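Local coordinates for Sn-glycerol-3-phosphate ABC transporter substrate-binding protein UspB (Mycobacterium tuberculosis, PDB 4MFI) that probably serves as the substrate-binding subunit of an ABC transporter, with specificity for glycerophosphocholine, at residues A[225-235]-A[413-424]. Residues are numbered along the deposited sequence; the frame is centred on the assembly and turned at random.
Sequences WTLTLTEPATI and FTNIQKRLQVIL
Leu229 and Gln417 anchor this packing of a turn against the helix 409-427, which shows how a single glutamine amide can pin a turn beside an apolar seam. On the buried side, CD1 of Leu229 rests against both Ile416 CG2 and Leu420 CD1, which lie on the same side of it, 3.7 Å from the latter, while its CD2 lies over one face of the Phe413 ring. That ring also receives Thr234 O at its edge, in the ring plane, 3.6 Å from CE2. Further along the helix Leu227 points CD1 at the backbone of Gln421, and at the far end Leu424 sends CD1 to the six-membered part of the Trp225 indole, the two side chains crossing at about a right angle. The indole in turn packs edge-to-face with Tyr383. One polar group is left without a partner in this tight zone: the carbonyl of Leu229, pressed against the Phe413 ring with its O 3.3 Å from CD2.

Gln417 marks the change to the wetter side. With CG anti to its backbone N (chi1 -178°) and the chain extended beyond, its amide reaches the turn Thr228-Glu231, where OE1 accepts a bent hydrogen bond from Thr230 N (3.1 Å, 136° at the hydrogen). Leu229 N stands 2.9 Å from the same oxygen. From here water takes over: one molecule joins Gln417 NE2 to Thr230 OG1, and two more tie Gln421 to the strand 226-227 and the residue before it, OE1 through water to Leu227 N and NE2 through water to Trp225 O, 2.7 Å from its water. Gln421 NE2 also bonds Asp425 within the helix.

The arrangement is a type I beta turn, leading from a short hairpin strand into the helix 232-245, packed on a C-terminal helix at the periphery of a periplasmic-binding-protein fold.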
ATOM      1  N   TRP A 225      -0.332   2.208  19.654  1.00  6.81           N
ATOM      2  CA  TRP A 225      -0.746   3.602  19.853  1.00  6.49           C
ATOM      3  C   TRP A 225       0.325   4.511  20.444  1.00  5.60           C
ATOM      4  O   TRP A 225       0.097   5.710  20.630  1.00  7.81           O
ATOM      5  CB  TRP A 225      -1.992   3.681  20.737  1.00  6.90           C
ATOM      6  CG  TRP A 225      -3.175   3.009  20.146  1.00  7.04           C
ATOM      7  CD1 TRP A 225      -3.839   1.923  20.647  1.00  9.19           C
ATOM      8  CD2 TRP A 225      -3.852   3.369  18.932  1.00  6.03           C
ATOM      9  NE1 TRP A 225      -4.887   1.589  19.820  1.00 11.05           N
ATOM     10  CE2 TRP A 225      -4.912   2.457  18.758  1.00  8.33           C
ATOM     11  CE3 TRP A 225      -3.650   4.360  17.966  1.00  6.56           C
ATOM     12  CZ2 TRP A 225      -5.779   2.518  17.665  1.00  8.91           C
ATOM     13  CZ3 TRP A 225      -4.510   4.423  16.884  1.00  7.63           C
ATOM     14  CH2 TRP A 225      -5.562   3.505  16.741  1.00  7.76           C
ATOM     15  N   THR A 226       1.490   3.945  20.737  1.00  5.42           N
ATOM     16  CA  THR A 226       2.568   4.687  21.374  1.00  5.23           C
ATOM     17  C   THR A 226       3.519   5.236  20.316  1.00  4.49           C
ATOM     18  O   THR A 226       4.170   4.480  19.594  1.00  5.91           O
ATOM     19  CB  THR A 226       3.291   3.781  22.388  1.00  5.22           C
ATOM     20  OG1 THR A 226       2.350   3.386  23.399  1.00  5.97           O
ATOM     21  CG2 THR A 226       4.471   4.495  23.033  1.00  6.61           C
ATOM     22  N   LEU A 227       3.572   6.557  20.208  1.00  4.61           N
ATOM     23  CA  LEU A 227       4.406   7.192  19.194  1.00  4.35           C
ATOM     24  C   LEU A 227       5.888   7.008  19.515  1.00  5.82           C
ATOM     25  O   LEU A 227       6.303   7.078  20.681  1.00  7.07           O
ATOM     26  CB  LEU A 227       4.039   8.666  19.054  1.00  4.32           C
ATOM     27  CG  LEU A 227       2.576   8.934  18.668  1.00  6.09           C
ATOM     28  CD1 LEU A 227       2.294  10.422  18.637  1.00  7.25           C
ATOM     29  CD2 LEU A 227       2.236   8.311  17.331  1.00 11.86           C
ATOM     30  N   THR A 228       6.682   6.742  18.484  1.00  5.23           N
ATOM     31  CA  THR A 228       8.091   6.391  18.673  1.00  4.95           C
ATOM     32  C   THR A 228       8.998   7.134  17.692  1.00  5.35           C
ATOM     33  O   THR A 228      10.115   6.695  17.418  1.00  6.71           O
ATOM     34  CB  THR A 228       8.329   4.856  18.567  1.00  5.88           C
ATOM     35  OG1 THR A 228       7.824   4.356  17.323  1.00  7.24           O
ATOM     36  CG2 THR A 228       7.642   4.117  19.703  1.00  7.32           C
ATOM     37  N   LEU A 229       8.524   8.260  17.169  1.00  5.54           N
ATOM     38  CA  LEU A 229       9.330   9.073  16.266  1.00  5.81           C
ATOM     39  C   LEU A 229      10.593   9.610  16.940  1.00  7.52           C
ATOM     40  O   LEU A 229      11.605   9.838  16.277  1.00  8.68           O
ATOM     41  CB  LEU A 229       8.510  10.239  15.718  1.00  8.05           C
ATOM     42  CG  LEU A 229       7.489   9.886  14.644  1.00 11.39           C
ATOM     43  CD1 LEU A 229       6.509  11.014  14.474  1.00 14.52           C
ATOM     44  CD2 LEU A 229       8.185   9.606  13.318  1.00 11.77           C
ATOM     45  N   THR A 230      10.540   9.819  18.252  1.00  8.13           N
ATOM     46  CA  THR A 230      11.686  10.401  18.944  1.00  9.64           C
ATOM     47  C   THR A 230      12.587   9.357  19.595  1.00  9.42           C
ATOM     48  O   THR A 230      13.549   9.707  20.293  1.00 11.51           O
ATOM     49  CB  THR A 230      11.241  11.415  20.003  1.00 13.30           C
ATOM     50  OG1 THR A 230      10.335  10.782  20.917  1.00 15.00           O
ATOM     51  CG2 THR A 230      10.550  12.606  19.339  1.00 15.31           C
ATOM     52  N   GLU A 231      12.281   8.076  19.387  1.00  8.31           N
ATOM     53  CA  GLU A 231      13.143   7.019  19.906  1.00  8.86           C
ATOM     54  C   GLU A 231      14.445   6.976  19.111  1.00  8.32           C
ATOM     55  O   GLU A 231      14.454   7.301  17.923  1.00  8.61           O
ATOM     56  CB  GLU A 231      12.425   5.666  19.868  1.00 10.21           C
ATOM     57  CG  GLU A 231      11.178   5.601  20.762  1.00 12.54           C
ATOM     58  CD  GLU A 231      11.478   5.862  22.228  1.00 17.73           C
ATOM     59  OE1 GLU A 231      12.557   5.455  22.694  1.00 19.26           O
ATOM     60  OE2 GLU A 231      10.626   6.467  22.925  1.00 22.36           O
ATOM     61  N   PRO A 232      15.552   6.588  19.765  1.00  9.10           N
ATOM     62  CA  PRO A 232      16.860   6.669  19.105  1.00 10.20           C
ATOM     63  C   PRO A 232      16.952   5.937  17.763  1.00  7.97           C
ATOM     64  O   PRO A 232      17.574   6.471  16.841  1.00  8.01           O
ATOM     65  CB  PRO A 232      17.805   6.029  20.128  1.00 11.82           C
ATOM     66  CG  PRO A 232      17.143   6.260  21.441  1.00 14.79           C
ATOM     67  CD  PRO A 232      15.668   6.203  21.184  1.00 11.78           C
ATOM     68  N   ALA A 233      16.352   4.756  17.633  1.00  7.86           N
ATOM     69  CA  ALA A 233      16.457   4.029  16.369  1.00  6.99           C
ATOM     70  C   ALA A 233      15.738   4.756  15.232  1.00  6.63           C
ATOM     71  O   ALA A 233      16.200   4.752  14.090  1.00  7.12           O
ATOM     72  CB  ALA A 233      15.945   2.607  16.512  1.00  8.00           C
ATOM     73  N   THR A 234      14.617   5.396  15.545  1.00  5.75           N
ATOM     74  CA  THR A 234      13.865   6.131  14.537  1.00  6.16           C
ATOM     75  C   THR A 234      14.610   7.387  14.108  1.00  4.92           C
ATOM     76  O   THR A 234      14.689   7.707  12.919  1.00  6.04           O
ATOM     77  CB  THR A 234      12.485   6.507  15.063  1.00  4.94           C
ATOM     78  OG1 THR A 234      11.855   5.320  15.557  1.00  6.07           O
ATOM     79  CG2 THR A 234      11.638   7.121  13.947  1.00  6.46           C
ATOM     80  N   ILE A 235      15.161   8.106  15.079  1.00  5.95           N
ATOM     81  CA  ILE A 235      15.978   9.272  14.759  1.00  6.19           C
ATOM     82  C   ILE A 235      17.191   8.866  13.907  1.00  6.35           C
ATOM     83  O   ILE A 235      17.553   9.562  12.956  1.00  6.93           O
ATOM     84  CB  ILE A 235      16.397  10.032  16.035  1.00  8.57           C
ATOM     85  CG1 ILE A 235      15.161  10.698  16.660  1.00 13.40           C
ATOM     86  CG2 ILE A 235      17.474  11.072  15.722  1.00  7.95           C
ATOM     87  CD1 ILE A 235      15.417  11.372  17.961  1.00 16.69           C
ATOM     88  N   PHE A 413      11.218  15.522  13.948  1.00  6.57           N
ATOM     89  CA  PHE A 413      10.491  14.385  14.513  1.00  5.70           C
ATOM     90  C   PHE A 413       9.839  14.716  15.862  1.00  6.73           C
ATOM     91  O   PHE A 413       8.745  14.234  16.161  1.00  7.51           O
ATOM     92  CB  PHE A 413      11.390  13.148  14.643  1.00  6.29           C
ATOM     93  CG  PHE A 413      11.659  12.432  13.335  1.00  5.82           C
ATOM     94  CD1 PHE A 413      11.251  12.968  12.120  1.00  8.26           C
ATOM     95  CD2 PHE A 413      12.301  11.201  13.332  1.00  6.70           C
ATOM     96  CE1 PHE A 413      11.498  12.288  10.924  1.00  7.40           C
ATOM     97  CE2 PHE A 413      12.554  10.522  12.151  1.00  6.60           C
ATOM     98  CZ  PHE A 413      12.152  11.063  10.941  1.00  7.09           C
ATOM     99  N   THR A 414      10.502  15.539  16.673  1.00  7.51           N
ATOM    100  CA  THR A 414       9.946  15.941  17.962  1.00  8.15           C
ATOM    101  C   THR A 414       8.693  16.798  17.792  1.00  8.03           C
ATOM    102  O   THR A 414       7.683  16.564  18.466  1.00  8.47           O
ATOM    103  CB  THR A 414      10.995  16.684  18.812  1.00  9.29           C
ATOM    104  OG1 THR A 414      12.118  15.818  19.037  1.00 11.14           O
ATOM    105  CG2 THR A 414      10.415  17.125  20.146  1.00 10.62           C
ATOM    106  N   ASN A 415       8.754  17.780  16.893  1.00  8.69           N
ATOM    107  CA  ASN A 415       7.600  18.635  16.594  1.00  9.75           C
ATOM    108  C   ASN A 415       6.448  17.809  16.052  1.00  7.61           C
ATOM    109  O   ASN A 415       5.297  17.976  16.456  1.00  8.94           O
ATOM    110  CB  ASN A 415       7.964  19.750  15.585  1.00 11.80           C
ATOM    111  CG  ASN A 415       6.723  20.473  14.997  1.00 19.88           C
ATOM    112  OD1 ASN A 415       6.188  21.402  15.608  1.00 25.24           O
ATOM    113  ND2 ASN A 415       6.283  20.058  13.799  1.00 18.01           N
ATOM    114  N   ILE A 416       6.760  16.921  15.118  1.00  6.95           N
ATOM    115  CA  ILE A 416       5.728  16.088  14.522  1.00  7.91           C
ATOM    116  C   ILE A 416       5.092  15.183  15.563  1.00  7.04           C
ATOM    117  O   ILE A 416       3.865  15.055  15.605  1.00  7.73           O
ATOM    118  CB  ILE A 416       6.274  15.277  13.353  1.00 10.36           C
ATOM    119  CG1 ILE A 416       6.530  16.208  12.171  1.00 13.52           C
ATOM    120  CG2 ILE A 416       5.310  14.165  12.966  1.00 11.62           C
ATOM    121  CD1 ILE A 416       7.296  15.553  11.075  1.00 15.94           C
ATOM    122  N   GLN A 417       5.910  14.570  16.421  1.00  5.49           N
ATOM    123  CA  GLN A 417       5.350  13.687  17.444  1.00  5.53           C
ATOM    124  C   GLN A 417       4.389  14.425  18.379  1.00  5.94           C
ATOM    125  O   GLN A 417       3.341  13.889  18.739  1.00  6.38           O
ATOM    126  CB  GLN A 417       6.442  12.956  18.241  1.00  6.24           C
ATOM    127  CG  GLN A 417       5.851  12.006  19.282  1.00  6.63           C
ATOM    128  CD  GLN A 417       6.786  10.885  19.698  1.00  7.89           C
ATOM    129  OE1 GLN A 417       7.525  10.341  18.887  1.00 10.05           O
ATOM    130  NE2 GLN A 417       6.720  10.506  20.966  1.00 11.68           N
ATOM    131  N   LYS A 418       4.730  15.654  18.761  1.00  6.00           N
ATOM    132  CA  LYS A 418       3.836  16.442  19.609  1.00  6.16           C
ATOM    133  C   LYS A 418       2.504  16.719  18.912  1.00  5.76           C
ATOM    134  O   LYS A 418       1.434  16.601  19.517  1.00  7.92           O
ATOM    135  CB  LYS A 418       4.503  17.761  20.020  1.00  8.46           C
ATOM    136  CG  LYS A 418       5.643  17.594  21.007  1.00 12.43           C
ATOM    137  CD  LYS A 418       6.351  18.918  21.276  1.00 17.30           C
ATOM    138  CE  LYS A 418       7.253  18.827  22.503  1.00 23.08           C
ATOM    139  NZ  LYS A 418       8.192  17.675  22.455  1.00 30.34           N
ATOM    140  N   ARG A 419       2.564  17.071  17.632  1.00  5.69           N
ATOM    141  CA  ARG A 419       1.344  17.336  16.870  1.00  5.37           C
ATOM    142  C   ARG A 419       0.496  16.085  16.698  1.00  5.04           C
ATOM    143  O   ARG A 419      -0.731  16.130  16.832  1.00  6.90           O
ATOM    144  CB  ARG A 419       1.687  17.963  15.516  1.00  7.32           C
ATOM    145  CG  ARG A 419       2.213  19.395  15.690  1.00  8.96           C
ATOM    146  CD  ARG A 419       2.906  19.920  14.476  1.00 11.57           C
ATOM    147  NE  ARG A 419       2.047  19.892  13.304  1.00 14.97           N
ATOM    148  CZ  ARG A 419       2.486  19.609  12.084  1.00 21.36           C
ATOM    149  NH1 ARG A 419       1.643  19.601  11.068  1.00 23.75           N
ATOM    150  NH2 ARG A 419       3.770  19.321  11.887  1.00 24.23           N
ATOM    151  N   LEU A 420       1.152  14.974  16.394  1.00  5.59           N
ATOM    152  CA  LEU A 420       0.454  13.702  16.225  1.00  5.95           C
ATOM    153  C   LEU A 420      -0.184  13.231  17.530  1.00  5.04           C
ATOM    154  O   LEU A 420      -1.279  12.664  17.524  1.00  5.78           O
ATOM    155  CB  LEU A 420       1.409  12.627  15.699  1.00  5.86           C
ATOM    156  CG  LEU A 420       1.967  12.825  14.283  1.00  7.40           C
ATOM    157  CD1 LEU A 420       2.886  11.659  13.929  1.00 10.19           C
ATOM    158  CD2 LEU A 420       0.857  12.963  13.256  1.00 11.20           C
ATOM    159  N   GLN A 421       0.497  13.458  18.654  1.00  5.06           N
ATOM    160  CA  GLN A 421      -0.031  13.047  19.952  1.00  5.33           C
ATOM    161  C   GLN A 421      -1.338  13.781  20.251  1.00  4.69           C
ATOM    162  O   GLN A 421      -2.316  13.174  20.695  1.00  5.79           O
ATOM    163  CB  GLN A 421       0.986  13.318  21.064  1.00  5.78           C
ATOM    164  CG  GLN A 421       0.579  12.702  22.396  1.00  5.44           C
ATOM    165  CD  GLN A 421       0.688  11.202  22.371  1.00  7.03           C
ATOM    166  OE1 GLN A 421       1.763  10.658  22.120  1.00  9.18           O
ATOM    167  NE2 GLN A 421      -0.425  10.515  22.626  1.00  8.71           N
ATOM    168  N   VAL A 422      -1.351  15.088  19.999  1.00  5.10           N
ATOM    169  CA  VAL A 422      -2.552  15.888  20.210  1.00  5.99           C
ATOM    170  C   VAL A 422      -3.705  15.393  19.334  1.00  4.17           C
ATOM    171  O   VAL A 422      -4.825  15.213  19.816  1.00  6.40           O
ATOM    172  CB  VAL A 422      -2.267  17.382  19.967  1.00  6.62           C
ATOM    173  CG1 VAL A 422      -3.559  18.181  19.913  1.00  8.59           C
ATOM    174  CG2 VAL A 422      -1.362  17.924  21.059  1.00  9.93           C
ATOM    175  N   ILE A 423      -3.428  15.136  18.058  1.00  4.61           N
ATOM    176  CA  ILE A 423      -4.474  14.662  17.149  1.00  4.62           C
ATOM    177  C   ILE A 423      -4.987  13.280  17.567  1.00  5.23           C
ATOM    178  O   ILE A 423      -6.193  13.040  17.606  1.00  5.49           O
ATOM    179  CB  ILE A 423      -3.980  14.641  15.685  1.00  5.10           C
ATOM    180  CG1 ILE A 423      -3.792  16.076  15.176  1.00  5.41           C
ATOM    181  CG2 ILE A 423      -4.975  13.894  14.778  1.00  8.26           C
ATOM    182  CD1 ILE A 423      -3.003  16.167  13.889  1.00  7.55           C
ATOM    183  N   LEU A 424      -4.069  12.379  17.887  1.00  3.84           N
ATOM    184  CA  LEU A 424      -4.438  11.035  18.316  1.00  4.67           C
ATOM    185  C   LEU A 424      -5.335  11.070  19.556  1.00  5.78           C
ATOM    186  O   LEU A 424      -6.383  10.420  19.598  1.00  5.86           O
ATOM    187  CB  LEU A 424      -3.173  10.229  18.620  1.00  5.73           C
ATOM    188  CG  LEU A 424      -3.399   8.758  18.960  1.00  7.31           C
ATOM    189  CD1 LEU A 424      -3.931   8.006  17.735  1.00  8.29           C
ATOM    190  CD2 LEU A 424      -2.100   8.144  19.464  1.00  8.14           C
TER
HETATM  191  O   HOH W   1      -0.248   7.426  22.749  1.00  8.51           O
HETATM  192  O   HOH W   2       2.632   8.181  22.403  1.00 10.29           O
HETATM  193  O   HOH W   3       9.166   8.567  21.300  1.00 20.73           O